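Local coordinates for G protein coupled receptor (PDB 3T33) that binds a zinc ion as a LanC-like protein and may play a role in abscisic acid signaling, at residues D251-K254 / D255-T259. Sequence-based numbering, arbitrary orientation.
Sequences DEIK and DVKGT
Ile253 and Lys257, one helical turn apart, run side by side and point the same way, with Ile253 CG2 3.7 Å from Lys257 CE. The side-chain torsions account for this: chi1 of Ile253, -70°, sets CG2 anti to the backbone N, and the Lys257 chain, extended beyond CG, carries its aliphatic part past that methyl. Beneath them the main chain is regular alpha helix, as four consecutive i to i+4 bonds attest. The straightest joins Lys257 N to Ile253 O at 2.8 Å, with an N-H...O angle of 164°; Gly258 N to Lys254 O is also short, at 2.7 Å. At the next residue, Asp255 O takes two donors from Thr259, the backbone N at 3.0 Å and OG1 at 2.8 Å, so the buried hydroxyl is satisfied by its own helix.

The tight side belongs to buried Val256, whose CG2 lies 3.2 Å from Glu252 O. By contrast, Asp251 and Lys254 are exposed. Asp251 OD2 and Asp255 OD2 stand 5.2 Å apart; their like charges are probably offset by Arg210, which forms salt bridges with both, while buried Glu252 pairs with Arg199.

Within this all-helical LanC-like fold, away from the zinc site, helix 250-265 lays Val256 against Met240 and Met244 of helix 236-244 and against Phe206 of helix 195-212, the helix that also supplies both arginines; Thr259 likewise rests on Leu236 and Met240 of helix 236-244. On another flank, Ile253 and Lys257 together meet Tyr305 of helix 291-305.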
ATOM      1  N   ASP A 251     -24.415   9.603 -10.107  1.00 51.07           N
ATOM      2  CA  ASP A 251     -24.937   9.264  -8.759  1.00 51.58           C
ATOM      3  C   ASP A 251     -23.995   8.370  -7.949  1.00 50.55           C
ATOM      4  O   ASP A 251     -23.967   8.456  -6.730  1.00 51.16           O
ATOM      5  CB  ASP A 251     -26.290   8.565  -8.874  1.00 52.75           C
ATOM      6  CG  ASP A 251     -26.238   7.426  -9.855  1.00 56.13           C
ATOM      7  OD1 ASP A 251     -26.277   7.755 -11.064  1.00 59.71           O
ATOM      8  OD2 ASP A 251     -26.095   6.232  -9.433  1.00 58.89           O
ATOM      9  N   GLU A 252     -23.236   7.508  -8.625  1.00 49.20           N
ATOM     10  CA  GLU A 252     -22.166   6.746  -7.965  1.00 48.16           C
ATOM     11  C   GLU A 252     -21.049   7.678  -7.447  1.00 47.44           C
ATOM     12  O   GLU A 252     -20.557   7.514  -6.327  1.00 46.33           O
ATOM     13  CB  GLU A 252     -21.625   5.677  -8.924  1.00 48.37           C
ATOM     14  CG  GLU A 252     -22.635   4.528  -9.180  1.00 46.98           C
ATOM     15  CD  GLU A 252     -22.358   3.721 -10.431  1.00 48.90           C
ATOM     16  OE1 GLU A 252     -21.340   3.959 -11.118  1.00 48.71           O
ATOM     17  OE2 GLU A 252     -23.177   2.826 -10.739  1.00 50.50           O
ATOM     18  N   ILE A 253     -20.693   8.665  -8.267  1.00 46.71           N
ATOM     19  CA  ILE A 253     -19.712   9.658  -7.921  1.00 46.58           C
ATOM     20  C   ILE A 253     -20.189  10.425  -6.679  1.00 46.42           C
ATOM     21  O   ILE A 253     -19.470  10.462  -5.662  1.00 45.78           O
ATOM     22  CB  ILE A 253     -19.388  10.573  -9.144  1.00 47.25           C
ATOM     23  CG1 ILE A 253     -18.610   9.780 -10.189  1.00 47.16           C
ATOM     24  CG2 ILE A 253     -18.535  11.766  -8.696  1.00 49.52           C
ATOM     25  CD1 ILE A 253     -18.334  10.479 -11.500  1.00 49.56           C
ATOM     26  N   LYS A 254     -21.421  10.958  -6.723  1.00 46.24           N
ATOM     27  CA  LYS A 254     -22.057  11.555  -5.504  1.00 46.52           C
ATOM     28  C   LYS A 254     -21.984  10.646  -4.302  1.00 44.85           C
ATOM     29  O   LYS A 254     -21.705  11.121  -3.213  1.00 45.11           O
ATOM     30  CB  LYS A 254     -23.548  11.970  -5.696  1.00 48.04           C
ATOM     31  CG  LYS A 254     -23.861  13.477  -5.581  1.00 53.14           C
ATOM     32  CD  LYS A 254     -25.127  13.903  -6.387  1.00 60.21           C
ATOM     33  CE  LYS A 254     -24.854  14.013  -7.958  1.00 63.27           C
ATOM     34  NZ  LYS A 254     -25.915  14.818  -8.728  1.00 62.70           N
ATOM     35  N   ASP A 255     -22.256   9.349  -4.475  1.00 43.34           N
ATOM     36  CA  ASP A 255     -22.280   8.457  -3.312  1.00 42.15           C
ATOM     37  C   ASP A 255     -20.872   8.186  -2.720  1.00 41.53           C
ATOM     38  O   ASP A 255     -20.704   8.027  -1.476  1.00 40.40           O
ATOM     39  CB  ASP A 255     -22.988   7.153  -3.655  1.00 43.26           C
ATOM     40  CG  ASP A 255     -24.554   7.294  -3.741  1.00 44.79           C
ATOM     41  OD1 ASP A 255     -25.139   8.261  -3.222  1.00 45.92           O
ATOM     42  OD2 ASP A 255     -25.192   6.394  -4.326  1.00 46.38           O
ATOM     43  N   VAL A 256     -19.866   8.130  -3.613  1.00 40.02           N
ATOM     44  CA  VAL A 256     -18.480   7.964  -3.177  1.00 39.00           C
ATOM     45  C   VAL A 256     -18.044   9.247  -2.490  1.00 38.92           C
ATOM     46  O   VAL A 256     -17.621   9.186  -1.329  1.00 38.33           O
ATOM     47  CB  VAL A 256     -17.542   7.576  -4.308  1.00 38.74           C
ATOM     48  CG1 VAL A 256     -16.114   7.492  -3.794  1.00 37.57           C
ATOM     49  CG2 VAL A 256     -17.995   6.228  -4.953  1.00 36.71           C
ATOM     50  N   LYS A 257     -18.193  10.391  -3.177  1.00 39.94           N
ATOM     51  CA  LYS A 257     -17.924  11.723  -2.554  1.00 41.40           C
ATOM     52  C   LYS A 257     -18.610  11.784  -1.196  1.00 41.10           C
ATOM     53  O   LYS A 257     -17.973  12.069  -0.170  1.00 41.05           O
ATOM     54  CB  LYS A 257     -18.402  12.904  -3.423  1.00 40.98           C
ATOM     55  CG  LYS A 257     -17.464  13.226  -4.546  1.00 43.92           C
ATOM     56  CD  LYS A 257     -18.008  14.322  -5.435  1.00 46.73           C
ATOM     57  CE  LYS A 257     -17.135  14.537  -6.679  1.00 49.59           C
ATOM     58  NZ  LYS A 257     -17.782  15.499  -7.700  1.00 51.27           N
ATOM     59  N   GLY A 258     -19.884  11.407  -1.181  1.00 41.36           N
ATOM     60  CA  GLY A 258     -20.680  11.457   0.058  1.00 42.70           C
ATOM     61  C   GLY A 258     -20.120  10.695   1.231  1.00 41.47           C
ATOM     62  O   GLY A 258     -20.029  11.212   2.329  1.00 41.85           O
ATOM     63  N   THR A 259     -19.752   9.442   0.987  1.00 42.68           N
ATOM     64  CA  THR A 259     -19.149   8.560   2.019  1.00 42.04           C
ATOM     65  C   THR A 259     -17.847   9.146   2.522  1.00 41.95           C
ATOM     66  O   THR A 259     -17.559   9.091   3.703  1.00 42.77           O
ATOM     67  CB  THR A 259     -18.923   7.150   1.433  1.00 42.34           C
ATOM     68  OG1 THR A 259     -20.166   6.682   0.912  1.00 43.72           O
ATOM     69  CG2 THR A 259     -18.436   6.181   2.459  1.00 38.96           C
TER